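Local atomic coordinates of 2-methyl-aconitate isomerase (Shewanella oneidensis, PDB entry 5K87), a protein that catalyses the cis-trans isomerization of 2-methyl-aconitate in the 2-methylcitrate cycle that degrades propionate, through base-catalysed proton abstraction and rotation about the C2-C3 bond. Residues I220-F228 with T325-A333; P290-G298 with R354-L362. The protein carries 1 engineered substitution. One frame throughout, in Å; residues are numbered along the deposited sequence.

Contact 1: I220-F228 with T325-A333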
loop_
_atom_site.group_PDB
_atom_site.type_symbol
_atom_site.label_atom_id
_atom_site.label_comp_id
_atom_site.label_asym_id
_atom_site.label_seq_id
_atom_site.Cartn_x
_atom_site.Cartn_y
_atom_site.Cartn_z
ATOM N N ILE A 220 -14.908 17.484 20.799
ATOM C CA ILE A 220 -13.746 18.037 21.470
ATOM C C ILE A 220 -12.693 18.456 20.456
ATOM O O ILE A 220 -12.532 17.823 19.410
ATOM C CB ILE A 220 -13.173 17.018 22.484
ATOM C CG1 ILE A 220 -12.127 17.669 23.389
ATOM C CG2 ILE A 220 -12.620 15.779 21.778
ATOM C CD1 ILE A 220 -11.700 16.786 24.545
ATOM N N ASN A 221 -11.991 19.540 20.749
ATOM C CA ASN A 221 -10.906 19.977 19.894
ATOM C C ASN A 221 -9.611 19.917 20.688
ATOM O O ASN A 221 -9.219 20.884 21.345
ATOM C CB ASN A 221 -11.161 21.378 19.351
ATOM C CG ASN A 221 -10.334 21.671 18.126
ATOM O OD1 ASN A 221 -9.309 21.027 17.892
ATOM N ND2 ASN A 221 -10.764 22.652 17.338
ATOM N N ALA A 222 -8.978 18.748 20.655
ATOM C CA ALA A 222 -7.710 18.496 21.325
ATOM C C ALA A 222 -7.003 17.402 20.532
ATOM O O ALA A 222 -7.559 16.325 20.347
ATOM C CB ALA A 222 -7.951 18.049 22.761
ATOM N N GLY A 223 -5.801 17.681 20.040
ATOM C CA GLY A 223 -5.120 16.782 19.124
ATOM C C GLY A 223 -5.593 17.010 17.697
ATOM O O GLY A 223 -4.800 17.335 16.805
ATOM N N ILE A 224 -6.898 16.852 17.491
ATOM C CA ILE A 224 -7.571 17.140 16.229
ATOM C C ILE A 224 -9.043 17.281 16.611
ATOM O O ILE A 224 -9.474 16.679 17.593
ATOM C CB ILE A 224 -7.332 15.988 15.208
ATOM C CG1 ILE A 224 -7.691 16.385 13.766
ATOM C CG2 ILE A 224 -8.028 14.704 15.644
ATOM C CD1 ILE A 224 -6.931 15.565 12.706
ATOM N N PRO A 225 -9.820 18.098 15.879
ATOM C CA PRO A 225 -11.246 18.154 16.230
ATOM C C PRO A 225 -11.885 16.790 16.008
ATOM O O PRO A 225 -11.698 16.197 14.934
ATOM C CB PRO A 225 -11.815 19.195 15.259
ATOM C CG PRO A 225 -10.643 20.002 14.823
ATOM C CD PRO A 225 -9.462 19.080 14.840
ATOM N N THR A 226 -12.609 16.291 17.010
ATOM C CA THR A 226 -13.128 14.933 16.992
ATOM C C THR A 226 -14.545 14.881 17.542
ATOM O O THR A 226 -14.856 15.524 18.558
ATOM C CB THR A 226 -12.227 13.981 17.825
ATOM O OG1 THR A 226 -10.878 14.064 17.349
ATOM C CG2 THR A 226 -12.701 12.546 17.695
ATOM N N ILE A 227 -15.396 14.119 16.868
ATOM C CA ILE A 227 -16.750 13.839 17.309
ATOM C C ILE A 227 -16.762 12.411 17.818
ATOM O O ILE A 227 -16.465 11.488 17.059
ATOM C CB ILE A 227 -17.726 13.916 16.127
ATOM C CG1 ILE A 227 -17.648 15.276 15.441
ATOM C CG2 ILE A 227 -19.135 13.616 16.588
ATOM C CD1 ILE A 227 -17.982 15.232 13.957
ATOM N N PHE A 228 -17.101 12.225 19.094
ATOM C CA PHE A 228 -17.252 10.900 19.677
ATOM C C PHE A 228 -18.730 10.580 19.891
ATOM O O PHE A 228 -19.460 11.374 20.485
ATOM C CB PHE A 228 -16.570 10.833 21.047
ATOM C CG PHE A 228 -15.074 10.923 21.000
ATOM C CD1 PHE A 228 -14.314 9.829 20.614
ATOM C CD2 PHE A 228 -14.425 12.084 21.379
ATOM C CE1 PHE A 228 -12.933 9.896 20.590
ATOM C CE2 PHE A 228 -13.048 12.161 21.355
ATOM C CZ PHE A 228 -12.300 11.066 20.962
ATOM N N THR A 325 -3.391 11.734 16.549
ATOM C CA THR A 325 -4.172 12.906 16.946
ATOM C C THR A 325 -5.455 12.514 17.676
ATOM O O THR A 325 -5.814 13.117 18.703
ATOM C CB THR A 325 -4.546 13.750 15.739
ATOM O OG1 THR A 325 -5.164 12.899 14.772
ATOM C CG2 THR A 325 -3.308 14.415 15.137
ATOM N N ALA A 326 -6.147 11.505 17.155
ATOM C CA ALA A 326 -7.363 11.031 17.790
ATOM C C ALA A 326 -7.047 10.410 19.143
ATOM O O ALA A 326 -7.854 10.517 20.064
ATOM C CB ALA A 326 -8.074 10.042 16.899
ATOM N N ALA A 327 -5.885 9.778 19.283
ATOM C CA ALA A 327 -5.471 9.241 20.571
ATOM C C ALA A 327 -5.332 10.362 21.605
ATOM O O ALA A 327 -5.701 10.182 22.764
ATOM C CB ALA A 327 -4.175 8.441 20.443
ATOM N N VAL A 328 -4.799 11.508 21.189
ATOM C CA VAL A 328 -4.757 12.679 22.053
ATOM C C VAL A 328 -6.171 13.130 22.434
ATOM O O VAL A 328 -6.431 13.441 23.602
ATOM C CB VAL A 328 -3.990 13.834 21.400
ATOM C CG1 VAL A 328 -4.167 15.121 22.198
ATOM C CG2 VAL A 328 -2.513 13.458 21.255
ATOM N N ALA A 329 -7.087 13.157 21.471
ATOM C CA ALA A 329 -8.464 13.535 21.759
ATOM C C ALA A 329 -9.109 12.557 22.746
ATOM O O ALA A 329 -9.867 12.973 23.632
ATOM C CB ALA A 329 -9.276 13.616 20.466
ATOM N N ILE A 330 -8.825 11.265 22.596
ATOM C CA ILE A 330 -9.344 10.237 23.494
ATOM C C ILE A 330 -8.820 10.447 24.909
ATOM O O ILE A 330 -9.594 10.461 25.871
ATOM C CB ILE A 330 -8.977 8.819 23.010
ATOM C CG1 ILE A 330 -9.706 8.499 21.709
ATOM C CG2 ILE A 330 -9.327 7.767 24.077
ATOM C CD1 ILE A 330 -9.097 7.338 20.940
ATOM N N GLY A 331 -7.508 10.590 25.045
ATOM C CA GLY A 331 -6.912 10.755 26.363
ATOM C C GLY A 331 -7.396 12.023 27.045
ATOM O O GLY A 331 -7.676 12.030 28.254
ATOM N N THR A 332 -7.486 13.107 26.281
ATOM C CA THR A 332 -7.970 14.378 26.804
ATOM C C THR A 332 -9.434 14.278 27.227
ATOM O O THR A 332 -9.797 14.686 28.343
ATOM C CB THR A 332 -7.780 15.511 25.769
ATOM O OG1 THR A 332 -6.391 15.611 25.427
ATOM C CG2 THR A 332 -8.266 16.843 26.320
ATOM N N ALA A 333 -10.284 13.734 26.366
ATOM C CA ALA A 333 -11.692 13.613 26.723
ATOM C C ALA A 333 -11.869 12.690 27.920
ATOM O O ALA A 333 -12.733 12.925 28.784
ATOM C CB ALA A 333 -12.514 13.106 25.540
#
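I224 presses its branched side chain against T325. CB lies 3.6 Å from T325 CB; CG2, lodged between the backbone N and the carbonyl carbon, reaches T325 OG1 at 3.5 Å; CG1 runs anti to the backbone N (chi1 -165°) and serves as the arm that carries the terminal CD1 to 3.8 Å from the same T325 OG1. That oxygen also hydrogen-bonds a malonate ion, and I224 lies beside the substrate-binding K283, placing this end of the contact at the substrate pocket.

G223 just before it forms a classic gamma turn, with a weak bond from I224 N back to A222 O. Having no side chain, it brings its CA within 3.6 Å of V328 CG1. The carbonyl A222 O approaches the methyl A329 CB at 3.2 Å, evidence of tight backbone-to-helix packing. T226 OG1 is the donor to I224 O at 3.0 Å, 57° out of the carbonyl plane, and also touches A329 CB. Farther along the helix, I220 CD1 meets T332 and A333. F228 packs CE1 on I330 CG1 at 3.7 Å, the two side chains crossing at about a right angle, while T226 CG2 lies above one face of the F228 ring, toward its rim.

The axes of strand 225-228 and helix 325-333 approach to 8.7 Å, crossing at -61°. This is consistent with the central helix enclosed by curled strands in folds of the diaminopimelate epimerase clan: strand 374-391 also packs on the helix through A327, V328 and T332, strand 283-288 flanks F228, and helix 340-344 meets F228, I330 and A333.

Contact 2: P290-G298 with R354-L362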
loop_
_atom_site.group_PDB
_atom_site.type_symbol
_atom_site.label_atom_id
_atom_site.label_comp_id
_atom_site.label_asym_id
_atom_site.label_seq_id
_atom_site.Cartn_x
_atom_site.Cartn_y
_atom_site.Cartn_z
ATOM N N PRO A 290 -15.275 -1.485 28.034
ATOM C CA PRO A 290 -14.435 -2.641 27.719
ATOM C C PRO A 290 -15.241 -3.869 27.338
ATOM O O PRO A 290 -16.286 -4.166 27.941
ATOM C CB PRO A 290 -13.701 -2.902 29.035
ATOM C CG PRO A 290 -13.620 -1.566 29.666
ATOM C CD PRO A 290 -14.906 -0.878 29.323
ATOM N N LYS A 291 -14.745 -4.580 26.334
ATOM C CA LYS A 291 -15.330 -5.834 25.902
ATOM C C LYS A 291 -14.216 -6.585 25.196
ATOM O O LYS A 291 -13.400 -5.983 24.489
ATOM C CB LYS A 291 -16.523 -5.585 24.970
ATOM C CG LYS A 291 -17.319 -6.832 24.624
ATOM C CD LYS A 291 -18.542 -6.500 23.777
ATOM C CE LYS A 291 -19.427 -7.728 23.601
ATOM N NZ LYS A 291 -20.605 -7.464 22.724
ATOM N N SER A 292 -14.171 -7.897 25.396
ATOM C CA SER A 292 -13.137 -8.726 24.796
ATOM C C SER A 292 -13.343 -8.857 23.291
ATOM O O SER A 292 -14.477 -8.896 22.815
ATOM C CB SER A 292 -13.137 -10.114 25.442
ATOM O OG SER A 292 -12.117 -10.935 24.905
ATOM N N TYR A 293 -12.244 -8.914 22.543
ATOM C CA TYR A 293 -12.319 -9.144 21.104
ATOM C C TYR A 293 -10.985 -9.611 20.546
ATOM O O TYR A 293 -9.934 -9.386 21.142
ATOM C CB TYR A 293 -12.761 -7.881 20.356
ATOM C CG TYR A 293 -11.784 -6.727 20.456
ATOM C CD1 TYR A 293 -11.788 -5.893 21.569
ATOM C CD2 TYR A 293 -10.872 -6.456 19.433
ATOM C CE1 TYR A 293 -10.908 -4.836 21.680
ATOM C CE2 TYR A 293 -9.976 -5.396 19.538
ATOM C CZ TYR A 293 -10.006 -4.589 20.662
ATOM O OH TYR A 293 -9.142 -3.529 20.793
ATOM N N ALA A 294 -11.040 -10.263 19.391
ATOM C CA ALA A 294 -9.839 -10.595 18.641
ATOM C C ALA A 294 -9.467 -9.389 17.793
ATOM O O ALA A 294 -10.302 -8.849 17.069
ATOM C CB ALA A 294 -10.073 -11.813 17.760
ATOM N N SER A 295 -8.218 -8.955 17.903
ATOM C CA SER A 295 -7.732 -7.841 17.096
ATOM C C SER A 295 -7.479 -8.318 15.678
ATOM O O SER A 295 -7.583 -9.508 15.370
ATOM C CB SER A 295 -6.434 -7.298 17.671
ATOM O OG SER A 295 -5.366 -8.173 17.356
ATOM N N SER A 296 -7.129 -7.380 14.810
ATOM C CA SER A 296 -6.861 -7.689 13.412
ATOM C C SER A 296 -5.667 -8.623 13.220
ATOM O O SER A 296 -5.517 -9.224 12.160
ATOM C CB SER A 296 -6.627 -6.399 12.634
ATOM O OG SER A 296 -5.528 -5.699 13.179
ATOM N N SER A 297 -4.806 -8.736 14.225
ATOM C CA SER A 297 -3.673 -9.652 14.133
ATOM C C SER A 297 -4.015 -11.053 14.625
ATOM O O SER A 297 -3.211 -11.976 14.478
ATOM C CB SER A 297 -2.493 -9.125 14.935
ATOM O OG SER A 297 -2.768 -9.208 16.320
ATOM N N GLY A 298 -5.197 -11.207 15.210
ATOM C CA GLY A 298 -5.604 -12.482 15.773
ATOM C C GLY A 298 -5.437 -12.549 17.280
ATOM O O GLY A 298 -5.978 -13.451 17.917
ATOM N N ARG A 354 -6.039 3.217 28.707
ATOM C CA ARG A 354 -5.643 2.320 27.641
ATOM C C ARG A 354 -6.911 1.963 26.906
ATOM O O ARG A 354 -7.859 1.444 27.504
ATOM C CB ARG A 354 -4.981 1.057 28.195
ATOM C CG ARG A 354 -4.443 0.142 27.108
ATOM C CD ARG A 354 -3.675 -1.046 27.677
ATOM N NE ARG A 354 -2.368 -0.659 28.197
ATOM C CZ ARG A 354 -1.293 -0.469 27.437
ATOM N NH1 ARG A 354 -1.371 -0.626 26.120
ATOM N NH2 ARG A 354 -0.140 -0.117 27.994
ATOM N N PHE A 355 -6.953 2.248 25.612
ATOM C CA PHE A 355 -8.140 1.926 24.843
ATOM C C PHE A 355 -7.852 0.838 23.818
ATOM O O PHE A 355 -6.713 0.677 23.351
ATOM C CB PHE A 355 -8.753 3.177 24.196
ATOM C CG PHE A 355 -7.849 3.865 23.204
ATOM C CD1 PHE A 355 -7.845 3.489 21.864
ATOM C CD2 PHE A 355 -7.009 4.890 23.604
ATOM C CE1 PHE A 355 -7.013 4.129 20.946
ATOM C CE2 PHE A 355 -6.177 5.529 22.691
ATOM C CZ PHE A 355 -6.176 5.148 21.358
ATOM N N GLY A 356 -8.890 0.089 23.477
ATOM C CA GLY A 356 -8.790 -0.930 22.458
ATOM C C GLY A 356 -9.271 -0.423 21.114
ATOM O O GLY A 356 -10.399 0.049 20.981
ATOM N N HIS A 357 -8.396 -0.544 20.119
ATOM C CA HIS A 357 -8.684 -0.192 18.735
ATOM C C HIS A 357 -8.578 -1.474 17.880
ATOM O O HIS A 357 -8.311 -2.550 18.415
ATOM C CB HIS A 357 -7.737 0.928 18.270
ATOM C CG HIS A 357 -6.284 0.608 18.408
ATOM N ND1 HIS A 357 -5.623 -0.272 17.572
ATOM C CD2 HIS A 357 -5.354 1.082 19.272
ATOM C CE1 HIS A 357 -4.350 -0.326 17.925
ATOM N NE2 HIS A 357 -4.159 0.483 18.950
ATOM N N PRO A 358 -8.823 -1.397 16.559
ATOM C CA PRO A 358 -8.849 -2.664 15.814
ATOM C C PRO A 358 -7.563 -3.482 15.854
ATOM O O PRO A 358 -7.643 -4.702 15.746
ATOM C CB PRO A 358 -9.181 -2.211 14.391
ATOM C CG PRO A 358 -10.049 -1.025 14.610
ATOM C CD PRO A 358 -9.372 -0.297 15.747
ATOM N N SER A 359 -6.413 -2.843 16.028
ATOM C CA SER A 359 -5.141 -3.566 16.008
ATOM C C SER A 359 -4.609 -3.957 17.387
ATOM O O SER A 359 -3.534 -4.550 17.475
ATOM C CB SER A 359 -4.070 -2.750 15.269
ATOM O OG SER A 359 -4.326 -2.717 13.875
ATOM N N GLY A 360 -5.344 -3.633 18.450
ATOM C CA GLY A 360 -4.865 -3.895 19.797
ATOM C C GLY A 360 -5.125 -2.718 20.707
ATOM O O GLY A 360 -6.209 -2.132 20.674
ATOM N N THR A 361 -4.146 -2.354 21.522
ATOM C CA THR A 361 -4.391 -1.324 22.524
ATOM C C THR A 361 -3.388 -0.182 22.424
ATOM O O THR A 361 -2.329 -0.324 21.815
ATOM C CB THR A 361 -4.380 -1.893 23.958
ATOM O OG1 THR A 361 -3.035 -2.177 24.349
ATOM C CG2 THR A 361 -5.207 -3.163 24.043
ATOM N N LEU A 362 -3.743 0.953 23.017
ATOM C CA LEU A 362 -2.876 2.124 23.048
ATOM C C LEU A 362 -3.146 2.854 24.354
ATOM O O LEU A 362 -4.300 3.141 24.681
ATOM C CB LEU A 362 -3.174 3.032 21.845
ATOM C CG LEU A 362 -2.210 4.157 21.457
ATOM C CD1 LEU A 362 -2.480 4.570 20.014
ATOM C CD2 LEU A 362 -2.301 5.365 22.374
HETATM O O HOH W 1 -3.313 -7.025 18.591
#
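Y293 and S296 hold the tip of a two-residue beta hairpin, whose strands 352-357 and 360-371 are joined by a type I turn from H357 to G360. The tight part centres on Y293. Its CG stands between the backbone N and the carbonyl carbon (chi1 64°), which sends the ring toward the hairpin, and the hydroxyl donates to H357 O at 2.7 Å, tilted 29° from the carbonyl plane. G360 N, 3.2 Å from H357 O, closes the hairpin from the opposite face of that carbonyl, so two donors grip one buried oxygen. Y293 OH also lies 3.1 Å from G356 CA, near the ring plane; this close approach is possible because glycine presents only hydrogens there. R311 adds a cation-pi interaction with the tyrosine ring.

At the turn itself the second anchor is a backbone bond: S296 N donates to P358 O at 2.9 Å with an N-H...O angle of 157°. It joins the hairpin tip to the type I turn from S295 to G298.

Beyond this bond the contact becomes looser. S296 OG is 3.3 Å from S359 OG, but whether its proton goes there or, in a weak bond, to P358 O is not clear, and S359 OG has a partner of its own in H320 O. Here S296, S297 and S359 also pack against Y59 of the second subunit. On the side of S295 a water links the two segments, donating to S359 O at 2.7 Å and pairing with S295 OG, also at 2.7 Å. The same S295 OG accepts from S297 N at 3.2 Å, forming an ST turn at the start of the type I turn S295-G298.

In the fold
From the N terminus the chain first lays down I220-F228, then P290-G298, next the helical T325-A333 and last R354-L362. The segments therefore alternate: contact 1 closes a loop of 96 intervening residues and contact 2 one of 55, and the two loops cross rather than nest. Contact 1 joins strands 213-221 and 225-230 to helix 324-334; contact 2 joins the loop after strand 283-288 to the hairpin 352-371, which comes after helices 324-334 and 340-344. Though their centres are 19 Å apart, they meet directly, since F355 of the hairpin packs CZ against I330 CD1 at 3.7 Å and also touches A327, which L362 reaches as well. Helix 324-334 thus links both.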